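Local coordinates for protein reducing-end xylose-releasing exo-oligoxylanase Rex8A (Paenibacillus barcinonensis, PDB 6SUD) that hydrolyses xylooligosaccharides, linear or branched, from their reducing ends, releasing xylose as an exo-acting glycoside hydrolase of family 8, at residues Leu91-Tyr94 with Ala95-Tyr98; Phe133-Ala136 with Leu137-Ala140; Pro150-Tyr153 with Gln154-Ala157; Lys159-His162 with Ala163-His166; His201-Glu204 with Leu205-Gln208. The protein carries 1 engineered substitution. All blocks are in the same frame, centred on the assembly; numbering follows the deposited sequence.

Interaction 1 (Leu91-Tyr94 with Ala95-Tyr98); sequences LWNY and AYTY
Tyr94 and Tyr98, one helical turn apart on helix 85-99, form a T-shaped (edge-to-face) i to i+4 aromatic pair. CG of Tyr94 lies anti to its own backbone nitrogen (chi1 -176°), while CG of Tyr98 sits beside the backbone N, which brings the two rings together. From CB, which sits beside the peptide bond to Ala95, the side chain leads to a ring that takes the edge of Tyr98 over one face: CD2 of Tyr98 stands above the ring centre, 3.6 Å from Tyr94 CD2, with the planes at 70° and the centroids 4.9 Å apart. At the tip, OH is hydrogen-bonded to the carbonyl of Pro116. A leucine in place of Tyr94 would probably leave the Tyr98 edge without a flat face to rest on and the Pro116 carbonyl without this hydroxyl. On another side of the helix Trp92 receives Tyr96 CB over its ring face, 4.2 Å from Trp92 CE2, and its NE1 bonds Pro150 O. Asn93 O is gripped twice by Thr97, whose backbone N and OG1 arrive from opposite faces of the carbonyl plane, each at 2.8 Å from Asn93 O.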
loop_
_atom_site.group_PDB
_atom_site.type_symbol
_atom_site.label_atom_id
_atom_site.label_comp_id
_atom_site.label_asym_id
_atom_site.label_seq_id
_atom_site.Cartn_x
_atom_site.Cartn_y
_atom_site.Cartn_z
ATOM N N LEU A 91 16.563 1.365 -5.146
ATOM C CA LEU A 91 15.395 0.450 -5.278
ATOM C C LEU A 91 14.823 0.537 -6.697
ATOM O O LEU A 91 14.596 -0.508 -7.312
ATOM C CB LEU A 91 14.317 0.823 -4.255
ATOM C CG LEU A 91 14.667 0.472 -2.810
ATOM C CD1 LEU A 91 13.727 1.142 -1.828
ATOM C CD2 LEU A 91 14.681 -1.028 -2.618
ATOM N N TRP A 92 14.616 1.748 -7.198
ATOM C CA TRP A 92 14.035 1.946 -8.554
ATOM C C TRP A 92 14.940 1.286 -9.601
ATOM O O TRP A 92 14.416 0.605 -10.522
ATOM C CB TRP A 92 13.778 3.421 -8.861
ATOM C CG TRP A 92 13.319 3.649 -10.270
ATOM C CD1 TRP A 92 13.891 4.473 -11.193
ATOM C CD2 TRP A 92 12.230 2.990 -10.944
ATOM N NE1 TRP A 92 13.214 4.404 -12.381
ATOM C CE2 TRP A 92 12.198 3.493 -12.266
ATOM C CE3 TRP A 92 11.282 2.025 -10.567
ATOM C CZ2 TRP A 92 11.251 3.079 -13.204
ATOM C CZ3 TRP A 92 10.349 1.613 -11.491
ATOM C CH2 TRP A 92 10.338 2.134 -12.792
ATOM N N ASN A 93 16.250 1.477 -9.483
ATOM C CA ASN A 93 17.227 0.939 -10.460
ATOM C C ASN A 93 17.122 -0.587 -10.474
ATOM O O ASN A 93 17.098 -1.162 -11.584
ATOM C CB ASN A 93 18.645 1.437 -10.184
ATOM C CG ASN A 93 19.556 1.224 -11.370
ATOM O OD1 ASN A 93 19.094 1.086 -12.511
ATOM N ND2 ASN A 93 20.849 1.212 -11.112
ATOM N N TYR A 94 17.056 -1.219 -9.293
ATOM C CA TYR A 94 16.834 -2.681 -9.159
ATOM C C TYR A 94 15.543 -3.086 -9.902
ATOM O O TYR A 94 15.620 -3.995 -10.744
ATOM C CB TYR A 94 16.851 -3.093 -7.683
ATOM C CG TYR A 94 16.740 -4.575 -7.439
ATOM C CD1 TYR A 94 15.531 -5.242 -7.569
ATOM C CD2 TYR A 94 17.850 -5.319 -7.072
ATOM C CE1 TYR A 94 15.434 -6.607 -7.342
ATOM C CE2 TYR A 94 17.769 -6.680 -6.827
ATOM C CZ TYR A 94 16.554 -7.328 -6.961
ATOM O OH TYR A 94 16.493 -8.673 -6.730
ATOM N N ALA A 95 14.400 -2.455 -9.608
ATOM C CA ALA A 95 13.088 -2.770 -10.228
ATOM C C ALA A 95 13.193 -2.594 -11.751
ATOM O O ALA A 95 12.744 -3.475 -12.500
ATOM C CB ALA A 95 11.987 -1.890 -9.662
ATOM N N TYR A 96 13.767 -1.471 -12.182
ATOM C CA TYR A 96 13.911 -1.097 -13.615
ATOM C C TYR A 96 14.762 -2.158 -14.331
ATOM O O TYR A 96 14.373 -2.650 -15.417
ATOM C CB TYR A 96 14.521 0.301 -13.742
ATOM C CG TYR A 96 14.972 0.646 -15.136
ATOM C CD1 TYR A 96 14.056 1.004 -16.113
ATOM C CD2 TYR A 96 16.313 0.589 -15.486
ATOM C CE1 TYR A 96 14.464 1.310 -17.400
ATOM C CE2 TYR A 96 16.736 0.904 -16.768
ATOM C CZ TYR A 96 15.808 1.272 -17.726
ATOM O OH TYR A 96 16.214 1.567 -18.998
ATOM N N THR A 97 15.889 -2.523 -13.721
ATOM C CA THR A 97 16.927 -3.413 -14.313
ATOM C C THR A 97 16.457 -4.878 -14.333
ATOM O O THR A 97 16.654 -5.539 -15.370
ATOM C CB THR A 97 18.258 -3.247 -13.566
ATOM O OG1 THR A 97 18.701 -1.901 -13.765
ATOM C CG2 THR A 97 19.327 -4.208 -14.035
ATOM N N TYR A 98 15.879 -5.395 -13.243
ATOM C CA TYR A 98 15.609 -6.849 -13.081
ATOM C C TYR A 98 14.139 -7.220 -13.305
ATOM O O TYR A 98 13.889 -8.346 -13.774
ATOM C CB TYR A 98 16.083 -7.326 -11.711
ATOM C CG TYR A 98 17.575 -7.246 -11.526
ATOM C CD1 TYR A 98 18.445 -7.826 -12.437
ATOM C CD2 TYR A 98 18.115 -6.602 -10.424
ATOM C CE1 TYR A 98 19.817 -7.765 -12.258
ATOM C CE2 TYR A 98 19.482 -6.536 -10.230
ATOM C CZ TYR A 98 20.335 -7.121 -11.147
ATOM O OH TYR A 98 21.682 -7.037 -10.945
#

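Interaction 2 (Phe133-Ala136 with Leu137-Ala140); sequences FAMA and LFFA
Met135 lays its methyl and CG over one face of the Phe139 ring, with the sulfur oblique to it, a Met-aromatic contact between residues four apart on helix 127-144. The methyl comes nearest, Met135 CE lying 3.4 Å from Phe139 CE1. CG stands over the same ring as a CH-pi donor, 4.2 Å from Met135 CG to the Phe139 ring centroid and 28° off the normal, while Met135 SD lies 4.5 Å from that centroid. The chain gets there by starting anti to the backbone N (chi1 -170°) and then bending at chi2 and chi3, which carries CE forward along the helix to Phe139. The same methyl also touches the root of the neighbouring phenylalanine, 3.9 Å from Met135 CE to Phe138 CB. Beneath these groups the main chain is held by i to i+4 bonds, among them Phe139 N to Met135 O at 3.0 Å; that carbonyl oxygen also lies beneath the rim of the Phe139 ring. Further out, Phe202, Leu205 and Phe206 of helix 200-209 pack on Met135, while Leu161 of helix 153-170 meets Ala134 and Phe138. Phe133 meets Phe110 and Met76, its side chain about 8 Å from that of Glu70, the probable proton donor. A stretch of helix with all eight residues buried, packed on by several other helices, fits the helical barrel of family 8 glycoside hydrolases, the (alpha/alpha)6 fold.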
loop_
_atom_site.group_PDB
_atom_site.type_symbol
_atom_site.label_atom_id
_atom_site.label_comp_id
_atom_site.label_asym_id
_atom_site.label_seq_id
_atom_site.Cartn_x
_atom_site.Cartn_y
_atom_site.Cartn_z
ATOM N N PHE A 133 4.456 1.980 -7.504
ATOM C CA PHE A 133 5.639 2.433 -8.277
ATOM C C PHE A 133 5.288 3.789 -8.889
ATOM O O PHE A 133 6.020 4.773 -8.705
ATOM C CB PHE A 133 6.028 1.445 -9.378
ATOM C CG PHE A 133 6.861 0.246 -8.990
ATOM C CD1 PHE A 133 8.026 0.374 -8.253
ATOM C CD2 PHE A 133 6.535 -1.014 -9.469
ATOM C CE1 PHE A 133 8.803 -0.736 -7.969
ATOM C CE2 PHE A 133 7.314 -2.132 -9.176
ATOM C CZ PHE A 133 8.458 -1.979 -8.434
ATOM N N ALA A 134 4.144 3.844 -9.584
ATOM C CA ALA A 134 3.695 5.036 -10.320
ATOM C C ALA A 134 3.545 6.210 -9.341
ATOM O O ALA A 134 4.074 7.298 -9.626
ATOM C CB ALA A 134 2.405 4.731 -11.034
ATOM N N MET A 135 2.867 6.004 -8.215
ATOM C CA MET A 135 2.642 7.094 -7.234
ATOM C C MET A 135 3.983 7.553 -6.652
ATOM O O MET A 135 4.208 8.768 -6.553
ATOM C CB MET A 135 1.705 6.661 -6.106
ATOM C CG MET A 135 1.260 7.810 -5.212
ATOM S SD MET A 135 0.014 8.862 -6.014
ATOM C CE MET A 135 0.999 10.179 -6.721
ATOM N N ALA A 136 4.855 6.627 -6.276
ATOM C CA ALA A 136 6.172 6.979 -5.692
ATOM C C ALA A 136 7.009 7.763 -6.718
ATOM O O ALA A 136 7.668 8.762 -6.323
ATOM C CB ALA A 136 6.871 5.744 -5.204
ATOM N N LEU A 137 6.987 7.353 -7.986
ATOM C CA LEU A 137 7.768 8.021 -9.067
ATOM C C LEU A 137 7.206 9.426 -9.323
ATOM O O LEU A 137 8.004 10.380 -9.494
ATOM C CB LEU A 137 7.711 7.174 -10.332
ATOM C CG LEU A 137 8.675 5.995 -10.372
ATOM C CD1 LEU A 137 8.226 4.986 -11.409
ATOM C CD2 LEU A 137 10.091 6.472 -10.640
ATOM N N PHE A 138 5.889 9.586 -9.298
ATOM C CA PHE A 138 5.267 10.931 -9.417
ATOM C C PHE A 138 5.748 11.821 -8.268
ATOM O O PHE A 138 6.104 12.979 -8.510
ATOM C CB PHE A 138 3.741 10.874 -9.459
ATOM C CG PHE A 138 3.174 10.488 -10.799
ATOM C CD1 PHE A 138 3.629 11.103 -11.960
ATOM C CD2 PHE A 138 2.159 9.549 -10.892
ATOM C CE1 PHE A 138 3.122 10.740 -13.199
ATOM C CE2 PHE A 138 1.643 9.200 -12.133
ATOM C CZ PHE A 138 2.130 9.792 -13.280
ATOM N N PHE A 139 5.783 11.300 -7.041
ATOM C CA PHE A 139 6.230 12.081 -5.855
ATOM C C PHE A 139 7.724 12.404 -5.991
ATOM O O PHE A 139 8.122 13.508 -5.631
ATOM C CB PHE A 139 5.930 11.355 -4.536
ATOM C CG PHE A 139 4.479 11.320 -4.125
ATOM C CD1 PHE A 139 3.548 12.194 -4.675
ATOM C CD2 PHE A 139 4.035 10.405 -3.183
ATOM C CE1 PHE A 139 2.215 12.151 -4.289
ATOM C CE2 PHE A 139 2.698 10.366 -2.802
ATOM C CZ PHE A 139 1.793 11.233 -3.358
ATOM N N ALA A 140 8.531 11.463 -6.475
ATOM C CA ALA A 140 9.980 11.675 -6.712
ATOM C C ALA A 140 10.148 12.845 -7.690
ATOM O O ALA A 140 10.951 13.745 -7.423
ATOM C CB ALA A 140 10.623 10.412 -7.221
#

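Interaction 3 (Pro150-Tyr153 with Gln154-Ala157); sequences PYDY and QAQA
A side-chain hydrogen bond between Asp152 and Gln156 bridges the start of helix 153-170, where the loop from helix 127-144 turns into it. Asp152 occupies the N-cap position but makes no capping bond with its side chain; it also centres an inverse gamma turn, closed by a weak bond from Tyr153 N to Tyr151 O. Its carboxylate reaches instead for the side-chain amide one turn on: Gln156 NE2 donates to Asp152 OD1 at 3.0 Å, almost straight at 174°. The oxygen is met on its syn side, with the donor 29° out of the carboxylate plane, though OD1 lies in the plane of the amide. With chi1 at 54°, CG of Asp152 is held between the backbone N and the carbonyl carbon, while the glutamine doubles back at chi2. The main chain repeats the link, Gln156 N to Asp152 O at 3.1 Å. An alanine here would remove the carboxylate and is likely to let the Gln156 amide turn away, leaving NE2 without this acceptor. Gln156 CG lies 3.4 Å from Pro150 O, which accepts from Trp92 NE1. A carboxylate near the positive end of the helix dipole is probably favoured even without a capping bond.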
loop_
_atom_site.group_PDB
_atom_site.type_symbol
_atom_site.label_atom_id
_atom_site.label_comp_id
_atom_site.label_asym_id
_atom_site.label_seq_id
_atom_site.Cartn_x
_atom_site.Cartn_y
_atom_site.Cartn_z
ATOM N N PRO A 150 17.364 5.935 -16.216
ATOM C CA PRO A 150 15.975 5.643 -15.851
ATOM C C PRO A 150 15.367 6.546 -14.763
ATOM O O PRO A 150 14.259 6.279 -14.312
ATOM C CB PRO A 150 16.092 4.206 -15.319
ATOM C CG PRO A 150 17.470 4.141 -14.684
ATOM C CD PRO A 150 18.320 5.172 -15.392
ATOM N N TYR A 151 16.061 7.617 -14.369
ATOM C CA TYR A 151 15.601 8.481 -13.247
ATOM C C TYR A 151 14.784 9.660 -13.782
ATOM O O TYR A 151 14.644 10.650 -13.051
ATOM C CB TYR A 151 16.803 8.874 -12.379
ATOM C CG TYR A 151 17.654 7.698 -11.960
ATOM C CD1 TYR A 151 17.323 6.905 -10.875
ATOM C CD2 TYR A 151 18.796 7.356 -12.667
ATOM C CE1 TYR A 151 18.095 5.810 -10.520
ATOM C CE2 TYR A 151 19.594 6.282 -12.311
ATOM C CZ TYR A 151 19.242 5.499 -11.229
ATOM O OH TYR A 151 20.013 4.418 -10.869
ATOM N N ASP A 152 14.254 9.542 -15.010
ATOM C CA ASP A 152 13.223 10.451 -15.571
ATOM C C ASP A 152 11.866 10.033 -14.985
ATOM O O ASP A 152 11.030 9.495 -15.725
ATOM C CB ASP A 152 13.234 10.445 -17.106
ATOM C CG ASP A 152 13.113 9.080 -17.760
ATOM O OD1 ASP A 152 13.687 8.138 -17.235
ATOM O OD2 ASP A 152 12.446 8.982 -18.819
ATOM N N TYR A 153 11.664 10.306 -13.690
ATOM C CA TYR A 153 10.604 9.703 -12.840
ATOM C C TYR A 153 9.201 9.909 -13.426
ATOM O O TYR A 153 8.431 8.922 -13.483
ATOM C CB TYR A 153 10.644 10.301 -11.433
ATOM C CG TYR A 153 11.986 10.245 -10.766
ATOM C CD1 TYR A 153 12.591 9.039 -10.457
ATOM C CD2 TYR A 153 12.643 11.409 -10.404
ATOM C CE1 TYR A 153 13.816 8.987 -9.815
ATOM C CE2 TYR A 153 13.870 11.374 -9.761
ATOM C CZ TYR A 153 14.460 10.161 -9.467
ATOM O OH TYR A 153 15.668 10.117 -8.827
ATOM N N GLN A 154 8.859 11.137 -13.844
ATOM C CA GLN A 154 7.486 11.447 -14.334
ATOM C C GLN A 154 7.186 10.586 -15.563
ATOM O O GLN A 154 6.106 9.973 -15.595
ATOM C CB GLN A 154 7.297 12.927 -14.677
ATOM C CG GLN A 154 5.848 13.296 -14.956
ATOM C CD GLN A 154 5.712 14.703 -15.492
ATOM O OE1 GLN A 154 5.326 15.624 -14.778
ATOM N NE2 GLN A 154 6.048 14.886 -16.757
ATOM N N ALA A 155 8.098 10.527 -16.538
ATOM C CA ALA A 155 7.879 9.752 -17.788
ATOM C C ALA A 155 7.816 8.251 -17.463
ATOM O O ALA A 155 7.022 7.522 -18.107
ATOM C CB ALA A 155 8.941 10.069 -18.807
ATOM N N GLN A 156 8.603 7.799 -16.483
ATOM C CA GLN A 156 8.595 6.388 -16.011
ATOM C C GLN A 156 7.224 6.069 -15.407
ATOM O O GLN A 156 6.661 5.041 -15.765
ATOM C CB GLN A 156 9.729 6.121 -15.014
ATOM C CG GLN A 156 11.137 6.203 -15.618
ATOM C CD GLN A 156 11.430 5.152 -16.664
ATOM O OE1 GLN A 156 10.851 4.064 -16.676
ATOM N NE2 GLN A 156 12.358 5.466 -17.558
ATOM N N ALA A 157 6.682 6.935 -14.548
ATOM C CA ALA A 157 5.339 6.764 -13.942
ATOM C C ALA A 157 4.279 6.637 -15.036
ATOM O O ALA A 157 3.417 5.726 -14.931
ATOM C CB ALA A 157 5.002 7.922 -13.037
#

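Interaction 4 (Lys159-His162 with Ala163-His166); sequences KILH and ACLH
Ala163 begins the second turn of this part of helix 153-170 by bonding its N to Lys159 O. Cys164 follows with a bond from N to Ile160 O at 2.9 Å, and its sulfur, anti to the carbonyl carbon, meets two apolar branches: Cys164 SG is 4.1 Å from Ile160 CG2 and 4.2 Å from Leu161 CD2. At Leu165 the amide divides between two acceptors, Leu161 O at 3.3 Å and, weakly, His162 O. His166 comes last. Its N also goes to His162 O, at 2.9 Å but bent to 131°, and its CB stands over one face of the His162 imidazole, a CH-pi contact 4.0 Å from His166 CB to the His162 ring centroid. That face is presented because His162 CG is anti to the backbone N (chi1 175°). The two rings meet obliquely, planes 32° apart, with His166 CD2 at 3.3 Å from His162 ND1. Both ring nitrogens of His166 are satisfied, NE2 by Asp214 and ND1 by Glu169. Around these turns, Ile160 and Leu161 press on helix 127-144, Leu165 meets Phe217 and Trp218 of helix 215-232, and Cys164 packs on Trp177 of strand 177-178.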
loop_
_atom_site.group_PDB
_atom_site.type_symbol
_atom_site.label_atom_id
_atom_site.label_comp_id
_atom_site.label_asym_id
_atom_site.label_seq_id
_atom_site.Cartn_x
_atom_site.Cartn_y
_atom_site.Cartn_z
ATOM N N LYS A 159 4.536 5.895 -18.219
ATOM C CA LYS A 159 4.771 4.630 -18.960
ATOM C C LYS A 159 4.090 3.450 -18.252
ATOM O O LYS A 159 3.437 2.644 -18.934
ATOM C CB LYS A 159 6.276 4.400 -19.055
ATOM C CG LYS A 159 6.718 3.149 -19.780
ATOM C CD LYS A 159 8.228 3.076 -19.852
ATOM C CE LYS A 159 8.731 1.712 -20.251
ATOM N NZ LYS A 159 10.142 1.785 -20.683
ATOM N N ILE A 160 4.271 3.323 -16.934
ATOM C CA ILE A 160 3.616 2.241 -16.140
ATOM C C ILE A 160 2.095 2.380 -16.291
ATOM O O ILE A 160 1.431 1.381 -16.653
ATOM C CB ILE A 160 4.064 2.279 -14.665
ATOM C CG1 ILE A 160 5.574 2.080 -14.541
ATOM C CG2 ILE A 160 3.276 1.257 -13.850
ATOM C CD1 ILE A 160 6.111 2.190 -13.123
ATOM N N LEU A 161 1.545 3.570 -16.036
ATOM C CA LEU A 161 0.072 3.772 -15.987
ATOM C C LEU A 161 -0.510 3.679 -17.407
ATOM O O LEU A 161 -1.671 3.257 -17.533
ATOM C CB LEU A 161 -0.259 5.118 -15.336
ATOM C CG LEU A 161 0.024 5.230 -13.839
ATOM C CD1 LEU A 161 -0.555 6.524 -13.293
ATOM C CD2 LEU A 161 -0.537 4.038 -13.075
ATOM N N HIS A 162 0.256 4.036 -18.439
ATOM C CA HIS A 162 -0.157 3.791 -19.852
ATOM C C HIS A 162 -0.420 2.292 -20.064
ATOM O O HIS A 162 -1.513 1.943 -20.559
ATOM C CB HIS A 162 0.878 4.286 -20.861
ATOM C CG HIS A 162 0.481 3.925 -22.251
ATOM N ND1 HIS A 162 -0.526 4.589 -22.904
ATOM C CD2 HIS A 162 0.897 2.943 -23.084
ATOM C CE1 HIS A 162 -0.702 4.054 -24.094
ATOM N NE2 HIS A 162 0.153 3.035 -24.227
ATOM N N ALA A 163 0.546 1.435 -19.712
ATOM C CA ALA A 163 0.428 -0.032 -19.870
ATOM C C ALA A 163 -0.750 -0.528 -19.016
ATOM O O ALA A 163 -1.546 -1.342 -19.504
ATOM C CB ALA A 163 1.729 -0.703 -19.526
ATOM N N CYS A 164 -0.909 0.003 -17.801
ATOM C CA CYS A 164 -1.996 -0.386 -16.864
ATOM C C CYS A 164 -3.366 -0.266 -17.540
ATOM O O CYS A 164 -4.234 -1.103 -17.259
ATOM C CB CYS A 164 -1.987 0.483 -15.619
ATOM S SG CYS A 164 -0.638 0.052 -14.491
ATOM N N LEU A 165 -3.577 0.757 -18.371
ATOM C CA LEU A 165 -4.899 0.974 -19.007
ATOM C C LEU A 165 -4.938 0.427 -20.436
ATOM O O LEU A 165 -6.049 0.078 -20.864
ATOM C CB LEU A 165 -5.245 2.463 -18.989
ATOM C CG LEU A 165 -5.346 3.099 -17.606
ATOM C CD1 LEU A 165 -5.957 4.486 -17.720
ATOM C CD2 LEU A 165 -6.152 2.222 -16.646
ATOM N N HIS A 166 -3.802 0.340 -21.134
ATOM C CA HIS A 166 -3.783 0.148 -22.609
ATOM C C HIS A 166 -3.016 -1.103 -23.038
ATOM O O HIS A 166 -2.827 -1.261 -24.260
ATOM C CB HIS A 166 -3.197 1.393 -23.277
ATOM C CG HIS A 166 -3.977 2.627 -22.993
ATOM N ND1 HIS A 166 -5.253 2.820 -23.487
ATOM C CD2 HIS A 166 -3.670 3.726 -22.276
ATOM C CE1 HIS A 166 -5.698 4.001 -23.085
ATOM N NE2 HIS A 166 -4.742 4.573 -22.348
#

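Interaction 5 (His201-Glu204 with Leu205-Gln208); sequences HFYE and LFAQ
Phe206 N donates to Phe202 O at 2.8 Å, and Ala207 N to Tyr203 O at 2.9 Å; these are the i to i+4 bonds that join residues 201-204 to 205-208. Phe202 O has a second neighbour, for the Phe206 ring turns a face to it, the oxygen standing toward the ring's rim and 3.3 Å from Phe206 CG. Gln208 N bonds in the i to i+3 manner to Leu205 O at 3.0 Å. His201 O, by contrast, is buried without a polar partner: Leu205 CG sits against it, 3.6 Å from His201 O. In this short helix 200-209, part of the (alpha/alpha)6 barrel of family 8 glycoside hydrolases, the aromatic side chains pack between neighbouring helices. Phe206 CD2 meets the edge of the Tyr203 ring, 3.9 Å from Tyr203 CD1, and Phe206 CZ lies 4.0 Å from Phe202 CB. Phe206 also forms an edge-to-face pair with Trp218, as Phe202 does with Phe132. Several polar ends find partners outside the two segments. Tyr203 OH bonds both Glu131 OE1 and Leu199 N, and Glu204, its chain bent at chi2 (-77°), brings OE2 into a salt bridge with Arg226 NH1. His201 NE2 is hydrogen-bonded to a glycerol probably left from crystallisation.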
loop_
_atom_site.group_PDB
_atom_site.type_symbol
_atom_site.label_atom_id
_atom_site.label_comp_id
_atom_site.label_asym_id
_atom_site.label_seq_id
_atom_site.Cartn_x
_atom_site.Cartn_y
_atom_site.Cartn_z
ATOM N N HIS A 201 -7.378 7.509 -3.476
ATOM C CA HIS A 201 -6.513 8.685 -3.221
ATOM C C HIS A 201 -5.336 8.753 -4.194
ATOM O O HIS A 201 -4.958 9.892 -4.555
ATOM C CB HIS A 201 -6.059 8.714 -1.762
ATOM C CG HIS A 201 -5.514 7.440 -1.225
ATOM N ND1 HIS A 201 -6.207 6.249 -1.283
ATOM C CD2 HIS A 201 -4.389 7.185 -0.525
ATOM C CE1 HIS A 201 -5.498 5.308 -0.682
ATOM N NE2 HIS A 201 -4.383 5.854 -0.213
ATOM N N PHE A 202 -4.766 7.633 -4.641
ATOM C CA PHE A 202 -3.689 7.695 -5.670
ATOM C C PHE A 202 -4.332 8.004 -7.028
ATOM O O PHE A 202 -3.715 8.704 -7.833
ATOM C CB PHE A 202 -2.892 6.393 -5.793
ATOM C CG PHE A 202 -1.980 6.060 -4.638
ATOM C CD1 PHE A 202 -2.024 6.781 -3.460
ATOM C CD2 PHE A 202 -1.054 5.021 -4.735
ATOM C CE1 PHE A 202 -1.191 6.452 -2.407
ATOM C CE2 PHE A 202 -0.218 4.703 -3.677
ATOM C CZ PHE A 202 -0.296 5.413 -2.518
ATOM N N TYR A 203 -5.541 7.501 -7.275
ATOM C CA TYR A 203 -6.200 7.677 -8.596
ATOM C C TYR A 203 -6.528 9.166 -8.765
ATOM O O TYR A 203 -6.398 9.669 -9.893
ATOM C CB TYR A 203 -7.389 6.737 -8.804
ATOM C CG TYR A 203 -7.138 5.302 -8.409
ATOM C CD1 TYR A 203 -5.866 4.756 -8.429
ATOM C CD2 TYR A 203 -8.179 4.494 -7.991
ATOM C CE1 TYR A 203 -5.633 3.456 -8.014
ATOM C CE2 TYR A 203 -7.971 3.185 -7.613
ATOM C CZ TYR A 203 -6.688 2.664 -7.604
ATOM O OH TYR A 203 -6.457 1.392 -7.171
ATOM N N GLU A 204 -6.907 9.865 -7.691
ATOM C CA GLU A 204 -7.104 11.340 -7.722
ATOM C C GLU A 204 -5.847 12.029 -8.252
ATOM O O GLU A 204 -5.987 12.976 -9.049
ATOM C CB GLU A 204 -7.371 11.904 -6.334
ATOM C CG GLU A 204 -8.718 11.517 -5.789
ATOM C CD GLU A 204 -9.909 12.275 -6.340
ATOM O OE1 GLU A 204 -9.738 13.056 -7.308
ATOM O OE2 GLU A 204 -11.002 12.104 -5.772
ATOM N N LEU A 205 -4.673 11.604 -7.783
ATOM C CA LEU A 205 -3.368 12.190 -8.186
ATOM C C LEU A 205 -2.978 11.717 -9.590
ATOM O O LEU A 205 -2.384 12.511 -10.339
ATOM C CB LEU A 205 -2.338 11.838 -7.113
ATOM C CG LEU A 205 -2.669 12.437 -5.751
ATOM C CD1 LEU A 205 -1.604 12.114 -4.719
ATOM C CD2 LEU A 205 -2.864 13.939 -5.854
ATOM N N PHE A 206 -3.342 10.494 -9.972
ATOM C CA PHE A 206 -3.120 10.025 -11.365
ATOM C C PHE A 206 -3.945 10.891 -12.320
ATOM O O PHE A 206 -3.466 11.152 -13.439
ATOM C CB PHE A 206 -3.486 8.557 -11.529
ATOM C CG PHE A 206 -2.651 7.589 -10.733
ATOM C CD1 PHE A 206 -1.487 7.984 -10.087
ATOM C CD2 PHE A 206 -3.053 6.266 -10.638
ATOM C CE1 PHE A 206 -0.741 7.062 -9.366
ATOM C CE2 PHE A 206 -2.299 5.345 -9.936
ATOM C CZ PHE A 206 -1.141 5.746 -9.307
ATOM N N ALA A 207 -5.115 11.359 -11.882
ATOM C CA ALA A 207 -5.998 12.219 -12.704
ATOM C C ALA A 207 -5.338 13.587 -12.918
ATOM O O ALA A 207 -5.771 14.291 -13.839
ATOM C CB ALA A 207 -7.376 12.352 -12.102
ATOM N N GLN A 208 -4.356 13.954 -12.089
ATOM C CA GLN A 208 -3.567 15.206 -12.229
ATOM C C GLN A 208 -2.296 14.954 -13.042
ATOM O O GLN A 208 -1.885 15.877 -13.776
ATOM C CB GLN A 208 -3.151 15.756 -10.865
ATOM C CG GLN A 208 -4.304 15.996 -9.912
ATOM C CD GLN A 208 -4.956 17.328 -10.162
ATOM O OE1 GLN A 208 -4.669 18.303 -9.474
ATOM N NE2 GLN A 208 -5.824 17.381 -11.159
#

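How the interactions relate
Interaction 2 lies at the hub, touching all four others. Ala95 CB of interaction 1 meets Phe133 CZ at 3.7 Å, and Phe138 CE1 packs on Ala157 CB of interaction 3 at 3.4 Å. Met135 CB reaches Phe202 CD2 of interaction 5 at 3.5 Å. Leu161 of interaction 4 bridges two neighbours, CD1 lying 3.5 Å from Phe206 CG and CD2 3.6 Å from Ala134 CB. Interactions 3 and 4 are successive parts of helix 153-170; interactions 1 and 5 do not touch. Interaction 2 comes nearest a bound xylose, about 10 Å from the Phe133 side chain; the side chains of Tyr203, Ala95 and Cys164 lie about 12, 13 and 14 Å from one.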